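Local coordinates for endoglucanase (Clostridium thermocellum, PDB 2E4T), which hydrolyses cellulose and probably xyloglucan at internal beta-1,4-glucosidic bonds, this chain being the family 44 glycoside hydrolase part of a longer multidomain enzyme, at residues A[12-17]-A[422-427]; A[305-310]-A[367-372]; A[315-320]-A[379-384]; A[441-446]-A[467-472]; A[449-454]-A[507-512]. All coordinates share one frame; numbering follows the deposited sequence.

Contact 1: A[12-17]-A[422-427]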
# COMPACT_ATOMS: atom_id res chain seq x y z
N ILE A 12 16.54 -20.88 -13.78
CA ILE A 12 15.92 -19.57 -13.95
C ILE A 12 16.08 -19.21 -15.44
O ILE A 12 17.20 -19.19 -15.96
CB ILE A 12 16.57 -18.49 -13.09
CG1 ILE A 12 16.69 -18.83 -11.58
CG2 ILE A 12 15.87 -17.14 -13.33
CD1 ILE A 12 15.39 -18.93 -10.87
N ARG A 13 14.96 -18.91 -16.11
CA ARG A 13 14.98 -18.61 -17.54
C ARG A 13 14.39 -17.21 -17.73
O ARG A 13 13.24 -16.96 -17.35
CB ARG A 13 14.15 -19.62 -18.31
CG ARG A 13 14.70 -21.04 -18.10
CD ARG A 13 14.01 -22.09 -18.94
NE ARG A 13 13.73 -21.67 -20.32
CZ ARG A 13 14.58 -21.76 -21.35
NH1 ARG A 13 15.81 -22.24 -21.20
NH2 ARG A 13 14.18 -21.35 -22.55
N ILE A 14 15.18 -16.31 -18.31
CA ILE A 14 14.77 -14.91 -18.51
C ILE A 14 14.77 -14.61 -20.00
O ILE A 14 15.67 -15.06 -20.73
CB ILE A 14 15.74 -13.97 -17.78
CG1 ILE A 14 15.60 -14.17 -16.28
CG2 ILE A 14 15.54 -12.51 -18.17
CD1 ILE A 14 16.70 -13.57 -15.44
N ASP A 15 13.76 -13.86 -20.47
CA ASP A 15 13.76 -13.39 -21.86
C ASP A 15 13.48 -11.91 -21.81
O ASP A 15 12.36 -11.48 -21.48
CB ASP A 15 12.73 -14.14 -22.67
CG ASP A 15 12.67 -13.68 -24.14
OD1 ASP A 15 13.25 -12.63 -24.47
OD2 ASP A 15 12.00 -14.40 -24.92
N THR A 16 14.52 -11.11 -22.03
CA THR A 16 14.39 -9.66 -21.86
C THR A 16 13.48 -9.02 -22.90
O THR A 16 13.12 -7.85 -22.72
CB THR A 16 15.74 -8.95 -21.87
OG1 THR A 16 16.29 -9.09 -23.16
CG2 THR A 16 16.68 -9.52 -20.86
N SER A 17 13.13 -9.75 -23.96
CA SER A 17 12.23 -9.20 -24.97
C SER A 17 10.77 -9.52 -24.72
O SER A 17 9.91 -9.03 -25.46
CB SER A 17 12.63 -9.69 -26.37
OG SER A 17 12.22 -11.06 -26.53
N VAL A 422 10.33 -7.89 -17.06
CA VAL A 422 10.51 -8.77 -18.19
C VAL A 422 10.31 -10.21 -17.72
O VAL A 422 10.41 -10.54 -16.50
CB VAL A 422 11.86 -8.61 -18.90
CG1 VAL A 422 12.06 -7.18 -19.31
CG2 VAL A 422 13.03 -9.10 -18.04
N LYS A 423 10.10 -11.12 -18.69
CA LYS A 423 9.81 -12.50 -18.36
C LYS A 423 10.98 -13.16 -17.60
O LYS A 423 12.13 -13.13 -18.06
CB LYS A 423 9.55 -13.28 -19.67
CG LYS A 423 9.15 -14.73 -19.44
CD LYS A 423 8.77 -15.39 -20.79
CE LYS A 423 8.22 -16.82 -20.57
NZ LYS A 423 6.96 -16.80 -19.72
N CYS A 424 10.63 -13.82 -16.48
CA CYS A 424 11.66 -14.43 -15.63
C CYS A 424 10.96 -15.58 -14.88
O CYS A 424 10.10 -15.32 -14.03
CB CYS A 424 12.21 -13.41 -14.64
SG CYS A 424 13.39 -14.06 -13.46
N GLU A 425 11.28 -16.81 -15.24
CA GLU A 425 10.61 -18.00 -14.72
C GLU A 425 11.57 -18.81 -13.88
O GLU A 425 12.71 -18.98 -14.28
CB GLU A 425 10.05 -18.83 -15.88
CG GLU A 425 9.14 -18.07 -16.87
CD GLU A 425 7.92 -17.47 -16.27
OE1 GLU A 425 7.45 -17.91 -15.19
OE2 GLU A 425 7.36 -16.51 -16.88
N THR A 426 11.11 -19.33 -12.76
CA THR A 426 11.87 -20.26 -11.91
C THR A 426 11.24 -21.65 -12.04
O THR A 426 9.98 -21.76 -12.06
CB THR A 426 11.92 -19.84 -10.44
OG1 THR A 426 10.66 -19.56 -9.78
CG2 THR A 426 12.70 -20.84 -9.77
N SER A 427 12.08 -22.71 -12.01
CA SER A 427 11.57 -24.09 -12.03
C SER A 427 11.07 -24.53 -10.65
O SER A 427 10.53 -25.64 -10.54
CB SER A 427 12.66 -25.06 -12.51
OG SER A 427 13.75 -25.07 -11.62
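Arg-13 and Glu-425 face each other as a hydrogen-bonded pair of two antiparallel strands, 12-15 and 422-426, whose axes make an angle of 168°. Arg-13 N donates to Glu-425 O and Glu-425 N answers to Arg-13 O, both at 2.9 Å, and Asp-15 N adds a bond of 3.0 Å to Lys-423 O. The flanking pairs, Ile-12 with Thr-426 and Ile-14 with Cys-424, are non-hydrogen-bonded, and their side chains share one face. There Cys-424 SG, anti to its backbone N (chi1 176°), rests on Ile-14 CG1 at 3.6 Å and also meets Ile-12 CG2 at 4.0 Å. Ile-12 CD1 presses on Thr-426 CG2 at 3.5 Å, a tight carbon contact. The other face carries Arg-13, Asp-15, Lys-423 and Glu-425: Lys-423 NZ reaches Glu-425 OE2 at 2.9 Å from above the carboxylate plane, a salt bridge between alternate residues of one strand, and the same ammonium also pairs with Glu-19. Where the regular pairing ends at Asp-15, its OD1 accepts from both N and OG of Ser-17, the first of these bonds closing an Asx turn. In the nine-stranded sheet, strand 8-22 runs between 420-426 and 459-466, bonding through Ile-12 and Ile-14 to Ser-464 of the latter, while Cys-424 packs onward against Ala-434 and Ala-436 of strand 432-439.

Contact 2: A[305-310]-A[367-372]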
# COMPACT_ATOMS: atom_id res chain seq x y z
N GLU A 305 8.15 -22.94 11.96
CA GLU A 305 7.02 -23.19 11.09
C GLU A 305 6.28 -21.91 10.72
O GLU A 305 5.82 -21.75 9.56
CB GLU A 305 6.07 -24.25 11.68
CG GLU A 305 6.67 -25.63 11.70
CD GLU A 305 6.73 -26.20 10.28
OE1 GLU A 305 5.74 -26.03 9.52
OE2 GLU A 305 7.78 -26.78 9.92
N THR A 306 6.17 -20.97 11.65
CA THR A 306 5.58 -19.66 11.28
C THR A 306 6.47 -18.96 10.25
O THR A 306 5.97 -18.37 9.28
CB THR A 306 5.36 -18.75 12.49
OG1 THR A 306 4.77 -19.49 13.57
CG2 THR A 306 4.53 -17.54 12.14
N ASN A 307 7.79 -18.98 10.51
CA ASN A 307 8.71 -18.32 9.57
C ASN A 307 8.63 -18.94 8.17
O ASN A 307 8.66 -18.20 7.16
CB ASN A 307 10.12 -18.41 10.10
CG ASN A 307 10.32 -17.70 11.42
OD1 ASN A 307 9.54 -16.78 11.79
ND2 ASN A 307 11.39 -18.06 12.14
N LYS A 308 8.51 -20.28 8.11
CA LYS A 308 8.39 -20.95 6.81
C LYS A 308 7.08 -20.54 6.13
O LYS A 308 7.06 -20.33 4.91
CB LYS A 308 8.51 -22.45 6.97
CG LYS A 308 9.91 -22.88 7.27
CD LYS A 308 10.01 -24.38 7.51
CE LYS A 308 11.50 -24.79 7.67
NZ LYS A 308 11.59 -26.22 8.02
N ALA A 309 5.98 -20.44 6.89
CA ALA A 309 4.71 -20.03 6.30
C ALA A 309 4.81 -18.58 5.81
O ALA A 309 4.19 -18.23 4.79
CB ALA A 309 3.58 -20.17 7.32
N ARG A 310 5.54 -17.72 6.53
CA ARG A 310 5.71 -16.33 6.08
C ARG A 310 6.36 -16.28 4.70
O ARG A 310 6.00 -15.47 3.85
CB ARG A 310 6.52 -15.54 7.13
CG ARG A 310 6.69 -14.08 6.74
CD ARG A 310 7.41 -13.26 7.80
NE ARG A 310 6.73 -13.32 9.07
CZ ARG A 310 7.10 -14.07 10.12
NH1 ARG A 310 8.28 -14.72 10.13
NH2 ARG A 310 6.29 -14.18 11.19
N HIS A 367 13.27 -10.06 11.25
CA HIS A 367 13.78 -11.40 10.98
C HIS A 367 14.04 -11.53 9.49
O HIS A 367 13.32 -10.95 8.65
CB HIS A 367 12.71 -12.46 11.40
CG HIS A 367 13.19 -13.87 11.39
ND1 HIS A 367 12.94 -14.76 10.35
CD2 HIS A 367 13.87 -14.52 12.35
CE1 HIS A 367 13.51 -15.91 10.69
NE2 HIS A 367 14.07 -15.81 11.90
N ILE A 368 14.99 -12.39 9.12
CA ILE A 368 15.31 -12.58 7.71
C ILE A 368 14.04 -12.93 6.91
O ILE A 368 13.91 -12.46 5.75
CB ILE A 368 16.40 -13.66 7.51
CG1 ILE A 368 16.81 -13.80 6.04
CG2 ILE A 368 15.98 -15.02 8.07
CD1 ILE A 368 17.27 -12.53 5.34
N THR A 369 13.13 -13.73 7.46
CA THR A 369 11.96 -14.12 6.67
C THR A 369 11.01 -12.94 6.42
O THR A 369 10.29 -12.96 5.39
CB THR A 369 11.23 -15.31 7.28
OG1 THR A 369 10.70 -14.99 8.60
CG2 THR A 369 12.07 -16.55 7.29
N GLY A 370 10.98 -11.95 7.30
CA GLY A 370 10.21 -10.75 7.00
C GLY A 370 10.83 -9.97 5.87
O GLY A 370 10.11 -9.34 5.06
N GLY A 371 12.16 -9.97 5.75
CA GLY A 371 12.83 -9.29 4.64
C GLY A 371 12.65 -10.01 3.32
O GLY A 371 12.42 -9.37 2.27
N ILE A 372 12.79 -11.33 3.32
CA ILE A 372 12.58 -12.10 2.11
C ILE A 372 11.12 -11.99 1.67
O ILE A 372 10.85 -11.75 0.47
CB ILE A 372 13.05 -13.55 2.27
CG1 ILE A 372 14.59 -13.57 2.50
CG2 ILE A 372 12.65 -14.36 1.04
CD1 ILE A 372 15.13 -14.96 2.82
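Arg-310 and Thr-369 make the tight part of this contact between two nearly parallel helices, their segment axes 10° apart in direction and 9.2 Å apart at closest. Arg-310 NH1 donates to Thr-369 OG1 at 2.9 Å, with the hydroxyl lying in the guanidinium plane. The same nitrogen turns back to Asn-307 OD1 on its own helix, again at 2.9 Å. Thr-369 OG1 sits between its backbone N and carbonyl carbon (chi1 63°), where it meets both Arg-310 NH1 and His-367 ND1. Beside them Arg-310 CD approaches Gly-370 N at 3.8 Å. The looser side is at partly exposed His-367, on whose ring the Asn-307 amide stacks with planes 29° apart; Asn-307 ND2 gives its hydrogen bonds to Pro-301 O and Tyr-455 OH. His-367 is the N-cap of helix 368-384, which follows barrel strand 354-360, and its ND1 accepts Thr-369 N at 3.1 Å. All three nitrogens of the Arg-310 guanidinium have oxygen partners: NE gives to Tyr-362 O and NH2 to Ile-295 O. The buried charge is probably stabilised by the dipoles of these neutral oxygens, and its nearness would probably disfavour a positive charge on His-367.

Contact 3: A[315-320]-A[379-384]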
# COMPACT_ATOMS: atom_id res chain seq x y z
N ARG A 315 2.62 -16.06 -1.99
CA ARG A 315 2.00 -16.79 -3.09
C ARG A 315 0.49 -16.66 -3.11
O ARG A 315 -0.12 -16.81 -4.18
CB ARG A 315 2.49 -18.24 -3.07
CG ARG A 315 3.93 -18.37 -3.45
CD ARG A 315 4.52 -19.74 -3.14
NE ARG A 315 3.80 -20.76 -3.92
CZ ARG A 315 3.88 -22.07 -3.66
NH1 ARG A 315 4.64 -22.52 -2.64
NH2 ARG A 315 3.17 -22.91 -4.41
N THR A 316 -0.15 -16.39 -1.96
CA THR A 316 -1.61 -16.18 -2.01
C THR A 316 -1.98 -14.97 -2.87
O THR A 316 -3.11 -14.86 -3.35
CB THR A 316 -2.14 -16.02 -0.57
OG1 THR A 316 -1.81 -17.23 0.09
CG2 THR A 316 -3.60 -15.70 -0.50
N LEU A 317 -1.01 -14.04 -3.04
CA LEU A 317 -1.27 -12.89 -3.89
C LEU A 317 -1.48 -13.26 -5.37
O LEU A 317 -2.22 -12.56 -6.06
CB LEU A 317 -0.12 -11.88 -3.80
CG LEU A 317 0.08 -11.26 -2.42
CD1 LEU A 317 1.37 -10.43 -2.38
CD2 LEU A 317 -1.11 -10.36 -2.02
N TRP A 318 -0.78 -14.31 -5.87
CA TRP A 318 -0.70 -14.52 -7.30
C TRP A 318 -0.85 -15.97 -7.76
O TRP A 318 -1.16 -16.17 -8.96
CB TRP A 318 0.64 -13.96 -7.88
CG TRP A 318 1.83 -14.72 -7.39
CD1 TRP A 318 2.58 -14.49 -6.24
CD2 TRP A 318 2.44 -15.88 -8.00
NE1 TRP A 318 3.59 -15.42 -6.13
CE2 TRP A 318 3.50 -16.28 -7.18
CE3 TRP A 318 2.15 -16.61 -9.18
CZ2 TRP A 318 4.31 -17.39 -7.49
CZ3 TRP A 318 2.94 -17.73 -9.45
CH2 TRP A 318 4.00 -18.11 -8.62
N ASP A 319 -0.53 -16.96 -6.93
CA ASP A 319 -0.27 -18.31 -7.42
C ASP A 319 -1.52 -19.16 -7.22
O ASP A 319 -1.91 -19.46 -6.07
CB ASP A 319 0.87 -18.90 -6.57
CG ASP A 319 1.20 -20.33 -6.84
OD1 ASP A 319 0.62 -20.96 -7.79
OD2 ASP A 319 2.03 -20.87 -6.09
N PRO A 320 -2.19 -19.59 -8.32
CA PRO A 320 -3.41 -20.38 -8.14
C PRO A 320 -3.16 -21.74 -7.49
O PRO A 320 -4.16 -22.34 -6.96
CB PRO A 320 -3.95 -20.55 -9.57
CG PRO A 320 -2.78 -20.40 -10.45
CD PRO A 320 -1.85 -19.38 -9.73
N GLY A 379 8.25 -7.70 -5.47
CA GLY A 379 8.41 -8.27 -6.81
C GLY A 379 7.04 -8.59 -7.44
O GLY A 379 6.81 -8.30 -8.63
N ILE A 380 6.15 -9.19 -6.64
CA ILE A 380 4.81 -9.52 -7.08
C ILE A 380 4.02 -8.26 -7.44
O ILE A 380 3.34 -8.22 -8.49
CB ILE A 380 4.11 -10.35 -5.96
CG1 ILE A 380 4.79 -11.71 -5.82
CG2 ILE A 380 2.62 -10.46 -6.21
CD1 ILE A 380 4.59 -12.33 -4.45
N PHE A 381 4.04 -7.27 -6.57
CA PHE A 381 3.32 -6.03 -6.87
C PHE A 381 3.76 -5.48 -8.21
O PHE A 381 2.94 -5.00 -9.02
CB PHE A 381 3.55 -4.99 -5.78
CG PHE A 381 2.86 -5.26 -4.44
CD1 PHE A 381 1.88 -6.23 -4.28
CD2 PHE A 381 3.19 -4.48 -3.36
CE1 PHE A 381 1.24 -6.43 -3.03
CE2 PHE A 381 2.55 -4.68 -2.11
CZ PHE A 381 1.59 -5.61 -1.97
N GLY A 382 5.08 -5.49 -8.45
CA GLY A 382 5.57 -4.92 -9.71
C GLY A 382 5.14 -5.73 -10.90
O GLY A 382 4.56 -5.11 -11.83
N LYS A 383 5.32 -7.05 -10.82
CA LYS A 383 5.08 -7.98 -11.93
C LYS A 383 3.61 -8.02 -12.30
O LYS A 383 3.26 -8.14 -13.49
CB LYS A 383 5.57 -9.37 -11.51
CG LYS A 383 5.37 -10.48 -12.52
CD LYS A 383 6.06 -11.77 -12.05
CE LYS A 383 5.83 -12.93 -12.99
NZ LYS A 383 6.56 -14.11 -12.52
N TYR A 384 2.71 -7.98 -11.29
CA TYR A 384 1.29 -8.18 -11.53
C TYR A 384 0.56 -6.87 -11.70
O TYR A 384 -0.66 -6.89 -11.93
CB TYR A 384 0.70 -9.17 -10.50
CG TYR A 384 1.26 -10.60 -10.64
CD1 TYR A 384 0.73 -11.48 -11.55
CD2 TYR A 384 2.36 -11.00 -9.96
CE1 TYR A 384 1.28 -12.75 -11.74
CE2 TYR A 384 2.94 -12.27 -10.12
CZ TYR A 384 2.42 -13.12 -11.06
OH TYR A 384 3.04 -14.34 -11.25
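Arg-315 O accepts from Trp-318 N at 3.1 Å, and Asp-319 N reaches the same Arg-315 O at 2.8 Å, a tight coil of chain that sets Trp-318 against Ile-380 and Tyr-384. A side-on salt bridge braces the same coil: Arg-315 NE at 2.8 Å and NH2 at 2.9 Å both close on Asp-319 OD2, which lies in the guanidinium plane. Asp-319 CB sits over the centre of the indole on one face. Trp-318 CG falls between its backbone N and carbonyl carbon (chi1 66°), and Trp-318 CB is laid over the Tyr-384 ring, 3.8 Å from its centroid and 19° off the normal, a CH-pi contact. The indole and phenol planes are near parallel (17°) but slid apart, so they barely overlap; instead Tyr-384 OH comes to 3.2 Å from Trp-318 CE3. Lys-383 CG lies over the opposite face of the phenol, toward the rim. The Ile-380 and Trp-318 side chains cross at about a right angle, Ile-380 CD1 lying 3.5 Å from Trp-318 CD1, while Ile-380 CG2 touches Leu-317 CB at 3.9 Å. Leu-317 CD1 goes on to Phe-381 CE1, whose ring meets Tyr-360 edge-to-face. Between the two segments, then, the hold on helix 368-384 of the TIM-like barrel is apolar and CH-pi, while the polar bonds shape the loop itself.

Contact 4: A[441-446]-A[467-472]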
# COMPACT_ATOMS: atom_id res chain seq x y z
N GLU A 441 12.97 0.91 -22.26
CA GLU A 441 12.92 -0.08 -23.31
C GLU A 441 14.30 -0.73 -23.56
O GLU A 441 14.48 -1.44 -24.59
CB GLU A 441 12.42 0.55 -24.65
CG GLU A 441 11.36 1.61 -24.44
CD GLU A 441 10.11 1.19 -23.67
OE1 GLU A 441 9.68 0.03 -23.76
OE2 GLU A 441 9.50 2.08 -23.02
N ASP A 442 15.27 -0.47 -22.68
CA ASP A 442 16.68 -0.75 -22.94
C ASP A 442 17.16 -1.89 -22.06
O ASP A 442 17.13 -1.76 -20.83
CB ASP A 442 17.48 0.53 -22.64
CG ASP A 442 18.87 0.46 -23.26
OD1 ASP A 442 19.43 -0.66 -23.34
OD2 ASP A 442 19.43 1.50 -23.68
N ASP A 443 17.57 -3.02 -22.66
CA ASP A 443 18.03 -4.17 -21.89
C ASP A 443 19.55 -4.16 -21.65
O ASP A 443 20.12 -5.16 -21.20
CB ASP A 443 17.52 -5.49 -22.44
CG ASP A 443 18.03 -5.82 -23.76
OD1 ASP A 443 18.85 -5.07 -24.31
OD2 ASP A 443 17.60 -6.90 -24.27
N SER A 444 20.21 -3.00 -21.80
CA SER A 444 21.66 -2.97 -21.57
C SER A 444 22.03 -3.38 -20.15
O SER A 444 23.09 -3.97 -19.94
CB SER A 444 22.18 -1.56 -21.84
OG SER A 444 22.03 -1.22 -23.19
N LYS A 445 21.22 -2.99 -19.16
CA LYS A 445 21.40 -3.45 -17.77
C LYS A 445 20.17 -4.25 -17.40
O LYS A 445 19.03 -3.78 -17.50
CB LYS A 445 21.59 -2.28 -16.84
CG LYS A 445 22.82 -1.46 -17.16
CD LYS A 445 23.25 -0.58 -15.99
CE LYS A 445 24.52 0.25 -16.30
NZ LYS A 445 24.70 1.28 -15.22
N LEU A 446 20.44 -5.48 -16.99
CA LEU A 446 19.36 -6.40 -16.59
C LEU A 446 19.45 -6.60 -15.08
O LEU A 446 20.49 -7.03 -14.56
CB LEU A 446 19.53 -7.73 -17.33
CG LEU A 446 18.61 -8.86 -16.90
CD1 LEU A 446 17.11 -8.47 -17.11
CD2 LEU A 446 18.93 -10.12 -17.69
N SER A 467 18.65 -12.24 -24.53
CA SER A 467 18.72 -10.78 -24.53
C SER A 467 19.33 -10.27 -25.77
O SER A 467 20.04 -11.02 -26.42
CB SER A 467 19.58 -10.32 -23.38
OG SER A 467 19.77 -8.92 -23.47
N SER A 468 19.13 -8.99 -26.11
CA SER A 468 19.84 -8.43 -27.28
C SER A 468 21.31 -8.10 -26.97
O SER A 468 22.07 -7.73 -27.87
CB SER A 468 19.13 -7.21 -27.85
OG SER A 468 19.43 -6.06 -27.09
N LYS A 469 21.70 -8.26 -25.71
CA LYS A 469 23.06 -7.95 -25.25
C LYS A 469 23.71 -9.22 -24.82
O LYS A 469 23.02 -10.18 -24.45
CB LYS A 469 22.95 -7.02 -24.03
CG LYS A 469 22.09 -5.84 -24.33
CD LYS A 469 22.80 -4.84 -25.26
CE LYS A 469 21.95 -3.59 -25.62
NZ LYS A 469 20.64 -3.92 -26.25
N ASN A 470 25.04 -9.22 -24.86
CA ASN A 470 25.82 -10.32 -24.34
C ASN A 470 26.45 -9.89 -23.01
O ASN A 470 27.41 -9.14 -22.93
CB ASN A 470 26.93 -10.63 -25.33
CG ASN A 470 27.61 -11.91 -25.00
OD1 ASN A 470 28.84 -11.96 -24.88
ND2 ASN A 470 26.82 -12.96 -24.83
N TYR A 471 25.82 -10.29 -21.90
CA TYR A 471 26.27 -9.81 -20.56
C TYR A 471 27.61 -10.45 -20.15
O TYR A 471 27.84 -11.64 -20.46
CB TYR A 471 25.19 -10.12 -19.51
CG TYR A 471 23.86 -9.50 -19.85
CD1 TYR A 471 23.71 -8.12 -19.85
CD2 TYR A 471 22.79 -10.30 -20.20
CE1 TYR A 471 22.45 -7.54 -20.20
CE2 TYR A 471 21.54 -9.70 -20.52
CZ TYR A 471 21.40 -8.34 -20.53
OH TYR A 471 20.17 -7.80 -20.89
N THR A 472 28.45 -9.62 -19.51
CA THR A 472 29.80 -10.10 -19.12
C THR A 472 30.11 -9.94 -17.62
O THR A 472 31.14 -10.40 -17.13
CB THR A 472 30.90 -9.35 -19.90
OG1 THR A 472 30.81 -7.95 -19.64
CG2 THR A 472 30.79 -9.64 -21.36
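Asp-443 offers three oxygens to the loop 467-472, and each finds a donor there. Its carbonyl O accepts Tyr-471 OH at 2.7 Å in the carbonyl plane. Asp-443 OD1 takes Lys-469 NZ at 2.9 Å, nearly along the C-O axis, as a salt bridge, and Lys-469, its CD folded back toward the backbone (chi2 -73°), also gives NZ to Ser-468 OG at 2.6 Å. Asp-443 OD2 is met on its syn side by Ser-468 N at 3.2 Å and receives Thr-16 OG1 from strand 8-22; Arg-20 adds a long, weak ion pair to it. Ser-467 OG lies 2.8 Å from Tyr-471 OH and 3.1 Å from Asp-443 OD2. That serine hydroxyl accepts Lys-469 N at 3.0 Å from Ser-467 OG, an ST turn. All this lies at one end of the nine-stranded sheet of the beta domain, where strand 442-452 turns a corner at 444-445 and the loop leads from strand 459-466 to 474-480. Ahead of the corner Asp-442 OD1 accepts both N and OG of Ser-444, the N bond making an Asx turn. Asn-498 meets two backbone groups of the loop, ND2 giving to Lys-469 O and OD1 accepting Tyr-471 N. Leu-446 supplies the apolar side, its CB 3.8 Å from Tyr-471 CZ, the two side chains crossing at about a right angle.

Contact 5: A[449-454]-A[507-512]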
# COMPACT_ATOMS: atom_id res chain seq x y z
N ILE A 449 16.11 -9.73 -9.06
CA ILE A 449 15.97 -10.02 -7.62
C ILE A 449 15.80 -11.51 -7.50
O ILE A 449 14.94 -12.13 -8.15
CB ILE A 449 14.67 -9.33 -7.04
CG1 ILE A 449 14.72 -7.81 -7.14
CG2 ILE A 449 14.45 -9.79 -5.64
CD1 ILE A 449 15.81 -7.24 -6.35
N LEU A 450 16.69 -12.13 -6.71
CA LEU A 450 16.76 -13.58 -6.58
C LEU A 450 16.64 -13.92 -5.09
O LEU A 450 17.48 -13.47 -4.29
CB LEU A 450 18.10 -14.09 -7.13
CG LEU A 450 18.33 -15.58 -6.98
CD1 LEU A 450 17.33 -16.42 -7.77
CD2 LEU A 450 19.77 -15.87 -7.45
N LEU A 451 15.58 -14.63 -4.74
CA LEU A 451 15.28 -14.93 -3.32
C LEU A 451 15.41 -16.43 -3.11
O LEU A 451 14.71 -17.23 -3.76
CB LEU A 451 13.85 -14.47 -2.97
CG LEU A 451 13.57 -13.01 -3.32
CD1 LEU A 451 12.13 -12.62 -2.94
CD2 LEU A 451 14.54 -12.07 -2.64
N ASN A 452 16.28 -16.80 -2.16
CA ASN A 452 16.41 -18.21 -1.77
C ASN A 452 15.65 -18.43 -0.48
O ASN A 452 16.09 -17.95 0.59
CB ASN A 452 17.86 -18.61 -1.62
CG ASN A 452 17.98 -20.11 -1.41
OD1 ASN A 452 17.05 -20.85 -1.73
ND2 ASN A 452 19.14 -20.56 -0.90
N LYS A 453 14.50 -19.11 -0.59
CA LYS A 453 13.64 -19.42 0.55
C LYS A 453 14.05 -20.73 1.25
O LYS A 453 13.44 -21.10 2.24
CB LYS A 453 12.19 -19.48 0.12
CG LYS A 453 11.67 -18.16 -0.41
CD LYS A 453 10.19 -18.24 -0.81
CE LYS A 453 9.93 -18.79 -2.18
NZ LYS A 453 8.47 -19.20 -2.41
N ASN A 454 15.08 -21.42 0.72
CA ASN A 454 15.52 -22.64 1.36
C ASN A 454 15.99 -22.29 2.78
O ASN A 454 16.85 -21.40 2.95
CB ASN A 454 16.69 -23.22 0.50
CG ASN A 454 16.94 -24.65 0.71
OD1 ASN A 454 16.71 -25.17 1.81
ND2 ASN A 454 17.53 -25.28 -0.34
N LEU A 507 18.29 -18.72 2.89
CA LEU A 507 17.65 -17.51 3.40
C LEU A 507 18.48 -16.25 3.08
O LEU A 507 18.92 -15.50 3.94
CB LEU A 507 17.38 -17.59 4.90
CG LEU A 507 16.44 -18.75 5.28
CD1 LEU A 507 16.25 -18.77 6.82
CD2 LEU A 507 15.11 -18.72 4.55
N THR A 508 18.62 -16.01 1.76
CA THR A 508 19.34 -14.85 1.26
C THR A 508 18.51 -14.18 0.17
O THR A 508 17.86 -14.87 -0.63
CB THR A 508 20.70 -15.31 0.69
OG1 THR A 508 21.46 -15.82 1.78
CG2 THR A 508 21.56 -14.15 0.08
N ALA A 509 18.59 -12.86 0.13
CA ALA A 509 17.95 -12.05 -0.89
C ALA A 509 19.02 -11.29 -1.63
O ALA A 509 19.80 -10.56 -1.02
CB ALA A 509 16.97 -11.06 -0.25
N CYS A 510 19.06 -11.43 -2.97
CA CYS A 510 20.06 -10.79 -3.77
C CYS A 510 19.44 -9.93 -4.88
O CYS A 510 18.34 -10.19 -5.36
CB CYS A 510 20.83 -11.92 -4.63
SG CYS A 510 21.56 -13.24 -3.69
N HIS A 511 20.23 -8.92 -5.26
CA HIS A 511 19.92 -8.09 -6.45
C HIS A 511 21.18 -8.18 -7.32
O HIS A 511 22.26 -7.75 -6.92
CB HIS A 511 19.66 -6.64 -6.00
CG HIS A 511 19.14 -5.76 -7.09
ND1 HIS A 511 18.33 -4.69 -6.81
CD2 HIS A 511 19.36 -5.69 -8.45
CE1 HIS A 511 18.08 -4.02 -7.94
NE2 HIS A 511 18.67 -4.60 -8.96
N ILE A 512 20.98 -8.76 -8.52
CA ILE A 512 22.06 -8.95 -9.49
C ILE A 512 21.84 -7.89 -10.59
O ILE A 512 20.71 -7.71 -11.06
CB ILE A 512 21.99 -10.35 -10.10
CG1 ILE A 512 22.06 -11.42 -9.01
CG2 ILE A 512 23.08 -10.53 -11.17
CD1 ILE A 512 21.76 -12.84 -9.53
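Leu-451 CD2 lies on Ala-509 CB at 3.6 Å, and next to it Ile-449, its CG1 anti to the carbonyl carbon (chi1 -63°), touches His-511 ND1 with CD1, also at 3.6 Å. Both are non-hydrogen-bonded pairs, and their side chains share the face that packs on helices 368-384 and 398-408, Leu-451 on Ala-375 and Ile-449 on Leu-406. On the reverse face Leu-450 CD2 meets Ile-512 CD1 at 4.2 Å, with Leu-450 and Cys-510 both leaning on Val-504. The backbone between the two faces is regular: Leu-450 N and Cys-510 O are 2.9 Å apart, as are Cys-510 N and Leu-450 O. This is the antiparallel pairing of strands 442-452 and 508-514, inside the nine-stranded sheet that stands beside the TIM-like barrel. Asn-452 N then gives a straight bond to Thr-508 O (2.9 Å, 172° at the hydrogen), beyond which the register slips: Leu-507 and Thr-508 both face Asn-452 in a G1 beta bulge, Leu-507 having a positive phi of 45°. At the far end Leu-507 N makes a weak bond of 3.0 Å to Asn-454 O. Asn-452 OD1 accepts Asn-454 N from above its amide plane at 3.2 Å, an Asx turn, and also receives Thr-459 OG1; its ND2 goes to Pro-505 O. The imidazole of His-511 is held at both nitrogens, ND1 by Leu-406 O and NE2 by His-447.

Contacts 1, 4 and 5 all belong to the nine-stranded sheet, contacts 4 and 5 sharing strand 442-452, whereas contacts 2 and 3 share helix 368-384 of the TIM-like barrel. Contact 5 is buried and joins the two parts of the molecule, since Leu-507 rests on Ile-368 and Ile-372 of that helix, and Leu-451 on Ala-375. Contact 1 has one buried apolar face and one charged one; contact 4, farther from the chain centre and partly exposed, is mostly polar. Thr-16 links these two through Asp-443. The barrel contacts are both buried yet differ: contact 2 turns on an arginine and neutral acceptors, contact 3 on aromatic and aliphatic surfaces.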